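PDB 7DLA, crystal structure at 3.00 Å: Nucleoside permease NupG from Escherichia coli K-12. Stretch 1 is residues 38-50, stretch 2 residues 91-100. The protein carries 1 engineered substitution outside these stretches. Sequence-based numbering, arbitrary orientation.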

# COMPACT_ATOMS: atom_id res chain seq x y z
N ALA A 38 15.70 -9.94 -5.78
CA ALA A 38 15.09 -9.78 -7.10
C ALA A 38 13.71 -10.44 -7.16
O ALA A 38 12.72 -9.80 -7.53
CB ALA A 38 16.00 -10.37 -8.16
N SER A 39 13.65 -11.74 -6.86
CA SER A 39 12.39 -12.45 -7.03
C SER A 39 11.31 -11.85 -6.13
O SER A 39 10.19 -11.63 -6.58
CB SER A 39 12.58 -13.95 -6.77
OG SER A 39 13.52 -14.29 -5.75
N ILE A 40 11.64 -11.52 -4.87
CA ILE A 40 10.70 -10.86 -3.96
C ILE A 40 10.20 -9.53 -4.53
O ILE A 40 8.99 -9.23 -4.49
CB ILE A 40 11.35 -10.65 -2.58
CG1 ILE A 40 11.74 -11.98 -1.93
CG2 ILE A 40 10.43 -9.88 -1.64
CD1 ILE A 40 12.47 -11.81 -0.62
N GLY A 41 11.12 -8.68 -5.01
CA GLY A 41 10.72 -7.37 -5.52
C GLY A 41 9.83 -7.48 -6.75
O GLY A 41 8.88 -6.71 -6.91
N ALA A 42 10.11 -8.46 -7.62
CA ALA A 42 9.23 -8.69 -8.77
C ALA A 42 7.94 -9.39 -8.38
O ALA A 42 7.00 -9.39 -9.18
CB ALA A 42 9.96 -9.50 -9.83
N VAL A 43 7.87 -10.01 -7.20
CA VAL A 43 6.59 -10.56 -6.75
C VAL A 43 5.70 -9.44 -6.21
O VAL A 43 4.52 -9.35 -6.57
CB VAL A 43 6.81 -11.71 -5.72
CG1 VAL A 43 5.63 -11.91 -4.78
CG2 VAL A 43 7.03 -13.03 -6.44
N TYR A 44 6.28 -8.50 -5.46
CA TYR A 44 5.52 -7.35 -4.97
C TYR A 44 5.24 -6.32 -6.08
O TYR A 44 4.34 -5.49 -5.93
CB TYR A 44 6.31 -6.68 -3.85
CG TYR A 44 6.16 -7.21 -2.42
CD1 TYR A 44 4.94 -7.59 -1.86
CD2 TYR A 44 7.30 -7.36 -1.63
CE1 TYR A 44 4.88 -8.10 -0.52
CE2 TYR A 44 7.25 -7.87 -0.33
CZ TYR A 44 6.06 -8.22 0.23
OH TYR A 44 6.09 -8.68 1.52
N SER A 45 5.99 -6.37 -7.19
CA SER A 45 5.69 -5.53 -8.34
C SER A 45 4.28 -5.81 -8.90
O SER A 45 3.66 -4.92 -9.52
CB SER A 45 6.75 -5.75 -9.40
OG SER A 45 6.62 -7.03 -10.00
N SER A 46 3.77 -7.02 -8.71
CA SER A 46 2.51 -7.40 -9.35
C SER A 46 1.36 -6.54 -8.84
O SER A 46 0.43 -6.23 -9.59
CB SER A 46 2.23 -8.89 -9.13
OG SER A 46 2.59 -9.29 -7.83
N LEU A 47 1.39 -6.17 -7.56
CA LEU A 47 0.46 -5.17 -7.05
C LEU A 47 0.37 -3.98 -8.00
O LEU A 47 -0.73 -3.57 -8.39
CB LEU A 47 0.89 -4.72 -5.65
CG LEU A 47 0.97 -5.82 -4.59
CD1 LEU A 47 2.39 -6.07 -4.08
CD2 LEU A 47 0.07 -5.48 -3.44
N GLY A 48 1.53 -3.43 -8.39
CA GLY A 48 1.55 -2.32 -9.33
C GLY A 48 0.97 -2.69 -10.68
O GLY A 48 0.12 -1.98 -11.21
N ILE A 49 1.44 -3.79 -11.27
CA ILE A 49 0.88 -4.19 -12.57
C ILE A 49 -0.64 -4.22 -12.52
O ILE A 49 -1.31 -3.67 -13.39
CB ILE A 49 1.41 -5.54 -13.10
CG1 ILE A 49 2.94 -5.59 -13.33
CG2 ILE A 49 0.64 -5.96 -14.34
CD1 ILE A 49 3.77 -6.22 -12.25
N ALA A 50 -1.20 -4.89 -11.52
CA ALA A 50 -2.65 -4.95 -11.37
C ALA A 50 -3.25 -3.57 -11.13
O ALA A 50 -4.36 -3.28 -11.58
CB ALA A 50 -3.01 -5.87 -10.22
N THR A 91 8.17 -21.85 -5.91
CA THR A 91 9.11 -21.17 -6.80
C THR A 91 8.75 -19.69 -7.01
O THR A 91 7.58 -19.30 -6.86
CB THR A 91 9.16 -21.86 -8.16
OG1 THR A 91 7.95 -21.61 -8.87
CG2 THR A 91 9.27 -23.35 -7.96
N PRO A 92 9.73 -18.85 -7.38
CA PRO A 92 9.43 -17.42 -7.57
C PRO A 92 8.51 -17.12 -8.73
O PRO A 92 7.64 -16.26 -8.60
CB PRO A 92 10.82 -16.81 -7.80
CG PRO A 92 11.73 -17.75 -7.16
CD PRO A 92 11.17 -19.08 -7.54
N GLU A 93 8.71 -17.76 -9.87
CA GLU A 93 7.85 -17.51 -11.02
C GLU A 93 6.40 -17.81 -10.68
O GLU A 93 5.48 -17.04 -11.02
CB GLU A 93 8.32 -18.35 -12.21
CG GLU A 93 8.96 -19.69 -11.76
CD GLU A 93 10.46 -19.62 -11.42
OE1 GLU A 93 11.16 -20.59 -11.77
OE2 GLU A 93 10.95 -18.61 -10.84
N ALA A 94 6.18 -18.91 -9.94
CA ALA A 94 4.84 -19.26 -9.48
C ALA A 94 4.33 -18.26 -8.45
O ALA A 94 3.15 -17.88 -8.50
CB ALA A 94 4.85 -20.65 -8.87
N MET A 95 5.17 -17.87 -7.50
CA MET A 95 4.76 -16.85 -6.54
C MET A 95 4.30 -15.60 -7.26
O MET A 95 3.24 -15.04 -6.95
CB MET A 95 5.89 -16.52 -5.57
CG MET A 95 5.41 -15.77 -4.34
SD MET A 95 4.04 -16.69 -3.51
CE MET A 95 4.93 -17.56 -2.22
N PHE A 96 5.08 -15.14 -8.25
CA PHE A 96 4.71 -13.93 -8.98
C PHE A 96 3.39 -14.14 -9.69
O PHE A 96 2.52 -13.26 -9.66
CB PHE A 96 5.82 -13.53 -9.97
CG PHE A 96 5.36 -12.64 -11.12
CD1 PHE A 96 4.83 -13.18 -12.29
CD2 PHE A 96 5.51 -11.25 -11.04
CE1 PHE A 96 4.43 -12.35 -13.34
CE2 PHE A 96 5.11 -10.42 -12.08
CZ PHE A 96 4.56 -10.97 -13.23
N LEU A 97 3.19 -15.31 -10.31
CA LEU A 97 1.99 -15.48 -11.11
C LEU A 97 0.77 -15.60 -10.21
O LEU A 97 -0.31 -15.06 -10.49
CB LEU A 97 2.15 -16.71 -12.01
CG LEU A 97 1.18 -16.97 -13.18
CD1 LEU A 97 -0.31 -17.16 -12.84
CD2 LEU A 97 1.40 -15.91 -14.25
N VAL A 98 0.93 -16.27 -9.07
CA VAL A 98 -0.18 -16.47 -8.15
C VAL A 98 -0.53 -15.16 -7.44
O VAL A 98 -1.71 -14.80 -7.32
CB VAL A 98 0.16 -17.64 -7.19
CG1 VAL A 98 0.99 -17.23 -5.96
CG2 VAL A 98 -1.11 -18.32 -6.77
N ILE A 99 0.49 -14.39 -7.04
CA ILE A 99 0.25 -13.10 -6.43
C ILE A 99 -0.37 -12.13 -7.44
O ILE A 99 -1.23 -11.32 -7.10
CB ILE A 99 1.56 -12.52 -5.85
CG1 ILE A 99 2.11 -13.35 -4.70
CG2 ILE A 99 1.29 -11.12 -5.30
CD1 ILE A 99 1.21 -13.39 -3.53
N LEU A 100 0.08 -12.20 -8.70
CA LEU A 100 -0.43 -11.31 -9.74
C LEU A 100 -1.92 -11.50 -9.93
O LEU A 100 -2.68 -10.52 -9.99
CB LEU A 100 0.32 -11.55 -11.05
CG LEU A 100 -0.23 -10.70 -12.19
CD1 LEU A 100 0.17 -9.25 -11.95
CD2 LEU A 100 0.21 -11.21 -13.55

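Two helices of NupG run side by side in nearly the same direction, their axes 19° apart and 8.3 Å at closest approach. No hydrogen bond crosses between them, so shape and apolar contact carry the pairing. The backbones come close: the CA atoms of V43 and F96 lie 4.5 Å apart, and those of S46 and L100 4.9 Å.

V43 gives up the most surface. Its CG2 lies 3.4 Å from F96 N and 3.8 Å from M95 CB, hard against the opposing backbone, while its CG1 meets I99 CG1 at 3.8 Å. Both branches reach M95, V43 CG1 lying 3.9 Å from M95 CG.

F96 answers as a knob, seated among A42, V43, S45 and S46. The ring presents its edge to A42 O, which lies 3.0 Å from F96 CD2; the polarity of an aromatic C-H suits a carbonyl oxygen there. That same oxygen accepts a hydrogen bond from S45 OG at 2.5 Å.

Further along, L100 packs with its CD1 3.5 Å from S46 CB and 4.1 Å from I49 CB. S46 faces apolar neighbours, its OG 3.4 Å from I99 CG2, yet S46 OG donates within its own helix to V43 O at a very short 2.3 Å. S45 and S46 spend their hydroxyls on their own helix; V43, F96 and L100 cover the most surface.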